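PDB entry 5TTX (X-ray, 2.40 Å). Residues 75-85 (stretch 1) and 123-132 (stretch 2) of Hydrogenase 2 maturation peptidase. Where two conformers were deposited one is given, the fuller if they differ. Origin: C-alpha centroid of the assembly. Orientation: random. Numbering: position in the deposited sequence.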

# COMPACT_ATOMS: atom_id res chain seq x y z
N PRO A 75 5.03 -12.31 -51.75
CA PRO A 75 5.55 -13.50 -52.43
C PRO A 75 6.58 -14.21 -51.58
O PRO A 75 7.20 -13.60 -50.68
CB PRO A 75 6.18 -12.92 -53.70
CG PRO A 75 6.75 -11.62 -53.24
CD PRO A 75 5.75 -11.09 -52.18
N PRO A 76 6.82 -15.49 -51.84
CA PRO A 76 7.89 -16.22 -51.15
C PRO A 76 9.22 -15.49 -51.28
O PRO A 76 9.56 -14.93 -52.33
CB PRO A 76 7.91 -17.57 -51.87
CG PRO A 76 6.49 -17.76 -52.35
CD PRO A 76 6.02 -16.36 -52.74
N GLY A 77 9.99 -15.50 -50.19
CA GLY A 77 11.26 -14.80 -50.14
C GLY A 77 11.18 -13.34 -49.76
O GLY A 77 12.21 -12.69 -49.61
N ARG A 78 9.98 -12.77 -49.66
CA ARG A 78 9.85 -11.43 -49.09
C ARG A 78 10.29 -11.43 -47.62
O ARG A 78 9.97 -12.35 -46.86
CB ARG A 78 8.40 -10.95 -49.24
CG ARG A 78 8.06 -9.65 -48.59
CD ARG A 78 8.71 -8.46 -49.28
NE ARG A 78 8.40 -8.39 -50.71
CZ ARG A 78 7.24 -8.01 -51.24
NH1 ARG A 78 7.11 -7.99 -52.56
NH2 ARG A 78 6.21 -7.64 -50.48
N LEU A 79 11.04 -10.42 -47.24
CA LEU A 79 11.53 -10.28 -45.87
C LEU A 79 10.76 -9.17 -45.16
O LEU A 79 10.29 -8.22 -45.78
CB LEU A 79 13.04 -9.97 -45.82
CG LEU A 79 13.98 -11.13 -46.17
CD1 LEU A 79 15.48 -10.69 -46.04
CD2 LEU A 79 13.68 -12.36 -45.32
N SER A 80 10.67 -9.30 -43.84
CA SER A 80 9.88 -8.40 -43.01
C SER A 80 10.65 -8.14 -41.72
O SER A 80 10.90 -9.08 -40.96
CB SER A 80 8.51 -9.01 -42.68
OG SER A 80 7.58 -8.01 -42.41
N LYS A 81 11.02 -6.90 -41.48
CA LYS A 81 11.75 -6.54 -40.27
C LYS A 81 10.81 -5.81 -39.33
O LYS A 81 10.11 -4.89 -39.74
CB LYS A 81 12.97 -5.68 -40.60
CG LYS A 81 13.82 -5.30 -39.37
CD LYS A 81 15.08 -4.54 -39.78
CE LYS A 81 14.76 -3.47 -40.80
NZ LYS A 81 14.70 -2.12 -40.17
N SER A 82 10.80 -6.21 -38.07
CA SER A 82 9.99 -5.52 -37.09
C SER A 82 10.77 -5.42 -35.79
O SER A 82 11.80 -6.09 -35.59
CB SER A 82 8.64 -6.24 -36.85
OG SER A 82 8.86 -7.60 -36.56
N ILE A 83 10.24 -4.61 -34.89
CA ILE A 83 10.84 -4.31 -33.61
C ILE A 83 9.81 -4.59 -32.53
O ILE A 83 8.66 -4.15 -32.63
CB ILE A 83 11.29 -2.84 -33.56
CG1 ILE A 83 12.27 -2.55 -34.71
CG2 ILE A 83 11.87 -2.49 -32.20
CD1 ILE A 83 13.60 -3.25 -34.56
N LEU A 84 10.21 -5.33 -31.53
CA LEU A 84 9.44 -5.46 -30.31
C LEU A 84 9.99 -4.46 -29.30
O LEU A 84 11.11 -4.62 -28.82
CB LEU A 84 9.53 -6.88 -29.77
CG LEU A 84 8.78 -6.97 -28.46
CD1 LEU A 84 7.29 -6.73 -28.74
CD2 LEU A 84 9.02 -8.32 -27.79
N GLU A 85 9.19 -3.45 -28.96
CA GLU A 85 9.60 -2.41 -28.01
C GLU A 85 9.34 -2.90 -26.58
O GLU A 85 8.26 -2.72 -26.02
CB GLU A 85 8.86 -1.11 -28.31
CG GLU A 85 9.69 -0.04 -29.00
CD GLU A 85 8.89 0.80 -29.96
OE1 GLU A 85 7.66 0.62 -30.04
OE2 GLU A 85 9.50 1.64 -30.66
N VAL A 123 15.45 -5.45 -29.49
CA VAL A 123 14.85 -6.68 -30.03
C VAL A 123 14.37 -6.41 -31.45
O VAL A 123 13.54 -5.51 -31.68
CB VAL A 123 13.70 -7.19 -29.15
CG1 VAL A 123 13.10 -8.49 -29.75
CG2 VAL A 123 14.18 -7.44 -27.74
N THR A 124 14.84 -7.22 -32.40
CA THR A 124 14.60 -7.08 -33.83
C THR A 124 14.16 -8.44 -34.37
O THR A 124 14.70 -9.48 -33.98
CB THR A 124 15.84 -6.58 -34.58
OG1 THR A 124 16.09 -5.21 -34.27
CG2 THR A 124 15.69 -6.70 -36.12
N LEU A 125 13.15 -8.45 -35.24
CA LEU A 125 12.62 -9.70 -35.77
C LEU A 125 12.61 -9.58 -37.28
O LEU A 125 12.14 -8.57 -37.83
CB LEU A 125 11.21 -10.03 -35.26
CG LEU A 125 11.04 -10.31 -33.78
CD1 LEU A 125 10.53 -9.05 -33.05
CD2 LEU A 125 10.11 -11.45 -33.59
N ILE A 126 13.20 -10.57 -37.94
CA ILE A 126 13.27 -10.65 -39.38
C ILE A 126 12.53 -11.92 -39.79
O ILE A 126 12.99 -13.04 -39.51
CB ILE A 126 14.72 -10.66 -39.88
CG1 ILE A 126 15.38 -9.30 -39.58
CG2 ILE A 126 14.78 -11.03 -41.35
CD1 ILE A 126 16.90 -9.32 -39.68
N GLY A 127 11.38 -11.75 -40.42
CA GLY A 127 10.58 -12.86 -40.89
C GLY A 127 10.71 -12.98 -42.40
O GLY A 127 10.92 -11.98 -43.10
N CYS A 128 10.59 -14.22 -42.88
CA CYS A 128 10.64 -14.55 -44.30
C CYS A 128 9.36 -15.26 -44.73
O CYS A 128 8.95 -16.23 -44.10
CB CYS A 128 11.84 -15.45 -44.59
SG CYS A 128 11.90 -15.96 -46.31
N ILE A 129 8.72 -14.77 -45.79
CA ILE A 129 7.53 -15.45 -46.29
C ILE A 129 7.98 -16.73 -46.98
O ILE A 129 8.80 -16.66 -47.90
CB ILE A 129 6.74 -14.58 -47.26
CG1 ILE A 129 6.29 -13.30 -46.55
CG2 ILE A 129 5.53 -15.39 -47.83
CD1 ILE A 129 5.49 -12.36 -47.44
N PRO A 130 7.49 -17.90 -46.58
CA PRO A 130 7.94 -19.15 -47.20
C PRO A 130 7.27 -19.37 -48.55
O PRO A 130 6.27 -18.73 -48.90
CB PRO A 130 7.48 -20.21 -46.21
CG PRO A 130 6.15 -19.66 -45.74
CD PRO A 130 6.44 -18.15 -45.57
N ARG A 131 7.85 -20.29 -49.29
CA ARG A 131 7.12 -20.86 -50.40
C ARG A 131 6.36 -22.09 -49.95
O ARG A 131 5.16 -22.23 -50.20
CB ARG A 131 8.05 -21.26 -51.55
CG ARG A 131 7.28 -21.97 -52.66
CD ARG A 131 8.19 -22.72 -53.66
NE ARG A 131 7.36 -23.40 -54.64
CZ ARG A 131 7.81 -24.24 -55.58
NH1 ARG A 131 9.10 -24.51 -55.67
NH2 ARG A 131 6.96 -24.81 -56.43
N SER A 132 7.05 -22.99 -49.27
CA SER A 132 6.45 -24.23 -48.86
C SER A 132 7.01 -24.67 -47.51
O SER A 132 8.23 -24.58 -47.26
CB SER A 132 6.69 -25.31 -49.92
OG SER A 132 6.55 -26.58 -49.35

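Residues 79-83 and 123-128 form neighbouring antiparallel strands, their N-to-C directions 161° apart and their axes approaching to 4.5 Å. Leu79 faces Cys128, Lys81 faces Ile126 and Ile83 faces Thr124 in non-hydrogen-bonded pairs, with CA-CA separations of 4.5 to 4.7 Å; between them lie the hydrogen-bonded pairs Ser80-Gly127 and Ser82-Leu125. Each of these two pairs is closed by reciprocal bonds: Ser80 N to Gly127 O and Gly127 N to Ser80 O, both 2.8 Å, then Ser82 N to Leu125 O and Leu125 N to Ser82 O, both 2.7 Å. The ladder loosens at Leu84, where the bond from Leu84 N to Val123 O is weak at 3.3 Å. It continues past Leu79 into the loop, with Ile129 N donating to Arg78 O (2.9 Å) and Gly77 N to Ile129 O (2.8 Å), both nearly linear. Here stretch 1 makes a type II turn from Pro75 to Arg78, closed by Arg78 N to Pro75 O at 3.1 Å. Gly77 adopts phi/psi of 86/-7°, at which a CB would jam against the carbonyl O of Pro76. Carbonyls also receive CA-H contacts, as from Lys81 CA to Leu125 O (3.2 Å).

Side chains alternate between the sheet faces. On the face carrying Leu79, Lys81 and Ile83, Leu79 CD2 packs against Cys128 CB at 3.7 Å, and Ile83 CD1 comes within 3.2 Å of Thr124 OG1. The Lys81 side chain passes Thr124, CG to CG2 at 4.0 Å, before its end leads away. On the other face, Ser82 OG lies 3.6 Å from Leu125 CB and is hydrogen-bonded elsewhere in the structure. Leu84 CB meets Val123 CG1 at 3.9 Å and Leu125 CD1 at 4.1 Å. Beyond the strands, Ile129 points toward stretch 1, its CD1 3.7 Å from Arg78 CB, while Pro76 CB rests 3.7 Å from Arg131 CB.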